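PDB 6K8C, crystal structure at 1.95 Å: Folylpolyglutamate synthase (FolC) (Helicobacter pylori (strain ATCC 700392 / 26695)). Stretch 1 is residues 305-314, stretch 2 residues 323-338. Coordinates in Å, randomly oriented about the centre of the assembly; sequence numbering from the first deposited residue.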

# COMPACT_ATOMS: atom_id res chain seq x y z
N ASN A 305 11.26 6.14 24.89
CA ASN A 305 11.03 6.91 26.12
C ASN A 305 12.04 8.05 26.27
O ASN A 305 12.54 8.33 27.36
CB ASN A 305 11.05 5.99 27.35
CG ASN A 305 10.42 6.63 28.57
OD1 ASN A 305 9.44 7.36 28.46
ND2 ASN A 305 10.98 6.35 29.74
N ALA A 306 12.34 8.70 25.15
CA ALA A 306 13.27 9.82 25.10
C ALA A 306 13.13 10.49 23.74
O ALA A 306 12.50 9.95 22.83
CB ALA A 306 14.72 9.37 25.34
N LYS A 307 13.71 11.68 23.62
CA LYS A 307 13.74 12.35 22.32
C LYS A 307 14.73 11.65 21.41
O LYS A 307 15.81 11.24 21.84
CB LYS A 307 14.11 13.82 22.48
CG LYS A 307 13.03 14.70 23.10
CD LYS A 307 13.24 16.17 22.75
CE LYS A 307 12.41 17.09 23.64
NZ LYS A 307 12.71 18.53 23.38
N ILE A 308 14.36 11.50 20.14
CA ILE A 308 15.18 10.79 19.17
C ILE A 308 15.41 11.68 17.96
O ILE A 308 14.95 12.82 17.90
CB ILE A 308 14.56 9.44 18.75
CG1 ILE A 308 13.33 9.65 17.86
CG2 ILE A 308 14.20 8.61 19.97
CD1 ILE A 308 12.77 8.35 17.31
N ILE A 309 16.15 11.15 16.99
CA ILE A 309 16.48 11.85 15.76
C ILE A 309 15.53 11.39 14.66
O ILE A 309 15.24 10.20 14.53
CB ILE A 309 17.95 11.59 15.37
CG1 ILE A 309 18.88 12.08 16.49
CG2 ILE A 309 18.29 12.26 14.05
CD1 ILE A 309 20.36 11.87 16.19
N LEU A 310 15.05 12.34 13.86
CA LEU A 310 14.18 12.04 12.73
C LEU A 310 14.98 12.06 11.44
O LEU A 310 15.67 13.04 11.15
CB LEU A 310 13.02 13.04 12.65
CG LEU A 310 12.00 12.78 11.54
CD1 LEU A 310 11.22 11.51 11.82
CD2 LEU A 310 11.06 13.97 11.41
N ILE A 311 14.89 10.98 10.66
CA ILE A 311 15.45 10.91 9.32
C ILE A 311 14.29 11.05 8.35
O ILE A 311 13.38 10.22 8.34
CB ILE A 311 16.23 9.60 9.09
CG1 ILE A 311 17.45 9.56 10.01
CG2 ILE A 311 16.66 9.46 7.64
CD1 ILE A 311 18.03 8.16 10.20
N TYR A 312 14.31 12.11 7.53
CA TYR A 312 13.06 12.60 6.97
C TYR A 312 13.26 13.25 5.61
O TYR A 312 14.24 13.97 5.38
CB TYR A 312 12.43 13.62 7.94
CG TYR A 312 11.15 14.28 7.45
CD1 TYR A 312 9.91 13.68 7.66
CD2 TYR A 312 11.19 15.50 6.79
CE1 TYR A 312 8.74 14.28 7.22
CE2 TYR A 312 10.03 16.11 6.34
CZ TYR A 312 8.81 15.49 6.56
OH TYR A 312 7.65 16.09 6.11
N ASN A 313 12.29 13.01 4.72
CA ASN A 313 12.02 13.86 3.58
C ASN A 313 10.56 13.64 3.21
O ASN A 313 9.91 12.73 3.73
CB ASN A 313 12.96 13.57 2.40
CG ASN A 313 13.33 14.83 1.63
OD1 ASN A 313 12.60 15.83 1.66
ND2 ASN A 313 14.46 14.79 0.94
N CYS A 314 10.04 14.47 2.31
CA CYS A 314 8.64 14.30 1.92
C CYS A 314 8.41 14.87 0.53
O CYS A 314 9.23 15.62 -0.01
CB CYS A 314 7.70 14.96 2.93
SG CYS A 314 7.65 16.75 2.84
N VAL A 323 3.02 17.71 10.10
CA VAL A 323 3.60 16.43 10.50
C VAL A 323 4.80 16.65 11.40
O VAL A 323 4.93 16.01 12.46
CB VAL A 323 3.96 15.61 9.25
CG1 VAL A 323 5.04 14.59 9.56
CG2 VAL A 323 2.71 14.94 8.69
N LEU A 324 5.69 17.57 11.03
CA LEU A 324 6.86 17.86 11.85
C LEU A 324 6.46 18.52 13.17
O LEU A 324 7.11 18.30 14.20
CB LEU A 324 7.84 18.73 11.08
CG LEU A 324 8.44 18.05 9.84
CD1 LEU A 324 9.07 19.06 8.90
CD2 LEU A 324 9.45 16.99 10.26
N GLU A 325 5.42 19.36 13.15
CA GLU A 325 4.94 19.95 14.40
C GLU A 325 4.42 18.88 15.35
O GLU A 325 4.65 18.95 16.56
CB GLU A 325 3.85 20.98 14.10
CG GLU A 325 3.40 21.75 15.33
CD GLU A 325 2.22 22.66 15.05
OE1 GLU A 325 1.15 22.15 14.64
OE2 GLU A 325 2.36 23.89 15.23
N ILE A 326 3.73 17.87 14.81
CA ILE A 326 3.23 16.78 15.64
C ILE A 326 4.39 15.98 16.23
O ILE A 326 4.36 15.59 17.41
CB ILE A 326 2.28 15.89 14.82
CG1 ILE A 326 0.94 16.60 14.61
CG2 ILE A 326 2.09 14.53 15.48
CD1 ILE A 326 0.16 16.10 13.41
N LEU A 327 5.44 15.75 15.44
CA LEU A 327 6.55 14.92 15.90
C LEU A 327 7.51 15.69 16.80
O LEU A 327 8.19 15.07 17.63
CB LEU A 327 7.31 14.33 14.71
CG LEU A 327 6.55 13.26 13.94
CD1 LEU A 327 7.18 13.00 12.58
CD2 LEU A 327 6.49 11.98 14.77
N LYS A 328 7.58 17.01 16.66
CA LYS A 328 8.57 17.80 17.39
C LYS A 328 8.69 17.47 18.87
O LYS A 328 9.83 17.43 19.37
CB LYS A 328 8.28 19.30 17.21
CG LYS A 328 9.31 20.18 17.92
CD LYS A 328 9.01 21.66 17.77
CE LYS A 328 10.00 22.47 18.60
NZ LYS A 328 9.64 23.91 18.58
N PRO A 329 7.61 17.25 19.63
CA PRO A 329 7.78 16.97 21.07
C PRO A 329 8.67 15.77 21.39
O PRO A 329 9.16 15.68 22.52
CB PRO A 329 6.35 16.75 21.56
CG PRO A 329 5.53 17.59 20.65
CD PRO A 329 6.19 17.47 19.30
N VAL A 330 8.90 14.85 20.45
CA VAL A 330 9.75 13.70 20.71
C VAL A 330 10.99 13.68 19.83
O VAL A 330 11.69 12.67 19.78
CB VAL A 330 8.97 12.37 20.57
CG1 VAL A 330 7.87 12.27 21.62
CG2 VAL A 330 8.41 12.23 19.17
N ILE A 331 11.28 14.78 19.13
CA ILE A 331 12.37 14.84 18.16
C ILE A 331 13.35 15.93 18.59
O ILE A 331 12.95 17.09 18.76
CB ILE A 331 11.85 15.10 16.74
CG1 ILE A 331 10.98 13.94 16.27
CG2 ILE A 331 13.03 15.30 15.78
CD1 ILE A 331 11.70 12.59 16.27
N LYS A 332 14.62 15.56 18.74
CA LYS A 332 15.65 16.52 19.10
C LYS A 332 16.43 17.04 17.90
O LYS A 332 17.06 18.10 18.01
CB LYS A 332 16.63 15.91 20.11
CG LYS A 332 17.48 14.76 19.55
CD LYS A 332 18.28 14.11 20.66
CE LYS A 332 19.15 12.97 20.14
NZ LYS A 332 19.95 12.38 21.24
N LYS A 333 16.38 16.35 16.77
CA LYS A 333 17.10 16.79 15.58
C LYS A 333 16.50 16.09 14.37
O LYS A 333 16.05 14.95 14.47
CB LYS A 333 18.60 16.50 15.69
CG LYS A 333 19.45 17.19 14.63
CD LYS A 333 20.94 17.02 14.90
CE LYS A 333 21.77 17.79 13.88
NZ LYS A 333 23.17 17.27 13.80
N VAL A 334 16.51 16.79 13.24
CA VAL A 334 16.05 16.24 11.97
C VAL A 334 17.25 16.10 11.05
O VAL A 334 17.97 17.07 10.82
CB VAL A 334 14.97 17.12 11.32
CG1 VAL A 334 14.52 16.51 9.99
CG2 VAL A 334 13.78 17.31 12.27
N LEU A 335 17.45 14.90 10.52
CA LEU A 335 18.44 14.67 9.48
C LEU A 335 17.70 14.51 8.16
O LEU A 335 16.96 13.53 7.97
CB LEU A 335 19.30 13.44 9.79
CG LEU A 335 20.13 13.53 11.07
CD1 LEU A 335 20.92 12.24 11.30
CD2 LEU A 335 21.06 14.74 11.05
N ILE A 336 17.87 15.47 7.26
CA ILE A 336 17.18 15.41 5.97
C ILE A 336 17.84 14.36 5.09
O ILE A 336 19.06 14.40 4.87
CB ILE A 336 17.18 16.79 5.30
CG1 ILE A 336 16.60 17.85 6.24
CG2 ILE A 336 16.42 16.74 3.98
CD1 ILE A 336 16.92 19.27 5.83
N LEU A 337 17.04 13.42 4.59
CA LEU A 337 17.52 12.40 3.65
C LEU A 337 17.43 12.97 2.24
O LEU A 337 16.38 12.93 1.59
CB LEU A 337 16.71 11.11 3.79
CG LEU A 337 17.31 9.89 3.08
CD1 LEU A 337 18.66 9.55 3.66
CD2 LEU A 337 16.38 8.69 3.16
N GLU A 338 18.55 13.51 1.77
CA GLU A 338 18.64 14.10 0.45
C GLU A 338 18.08 13.17 -0.62
O GLU A 338 18.52 12.02 -0.74
CB GLU A 338 20.10 14.43 0.13
CG GLU A 338 20.30 15.49 -0.94
CD GLU A 338 21.40 16.46 -0.57
OE1 GLU A 338 22.54 16.00 -0.36
OE2 GLU A 338 21.13 17.68 -0.50
O HOH W 1 17.77 11.55 23.71
O HOH W 2 11.83 19.08 20.60

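Leu-310 forms the apolar centre of the contact. Its CD2 lies 3.6 Å from Leu-324 CD2 and 4.2 Å from Leu-327 CD1, so the strand 308-312 packs here against the helix 323-327, whose axis runs nearly antiparallel to it (165°) at 11.6 Å. Leu-310 CB also meets Ile-331 CG2 at 3.9 Å, and Ile-331 CD1 reaches Ile-308 CG1 at 3.7 Å. In the parallel register Ile-308 pairs with Ile-331, Leu-310 with Val-334 and Tyr-312 with Ile-336, and the side chains of all six lie on one face of the sheet. The tyrosine ring closes this layer: Leu-324 CD2 sits 3.9 Å from the centroid of the Tyr-312 ring and only 5° off the ring normal, a CH-pi contact over the face. On the other face, Ile-309 CG2 packs on Leu-335 CG at 3.7 Å, and Ile-311 CG1 approaches Leu-335 CB at 4.3 Å.

Between these layers the strands 308-312 and 333-336 run parallel, their directions 25° apart. Leu-310 N donates to Lys-333 O at 2.9 Å (169°), while Leu-310 O accepts from Leu-335 N at 2.7 Å (164°). This alternation, in which one residue bonds to two flanking a partner, is the signature of parallel pairing. It continues with Tyr-312 N to Leu-335 O (3.0 Å) and Leu-337 N to Tyr-312 O (3.0 Å). Toward the start, Ile-308 N donates to Val-330 O and Lys-332 N to Ile-308 O, both at 2.9 Å, although the chain turns a corner at Lys-332.

At one end of the pairing, Asn-313 ND2 donates to Leu-337 O at 2.8 Å, adding a side-chain bond beyond the last backbone one. At the other, exposed end, water 2 bridges the stretches, accepting from Lys-307 NZ (3.0 Å) and donating to Lys-328 O (2.9 Å). Water 1 donates to Lys-307 O at 2.7 Å, but its bond from Lys-332 NZ is weak at 3.4 Å.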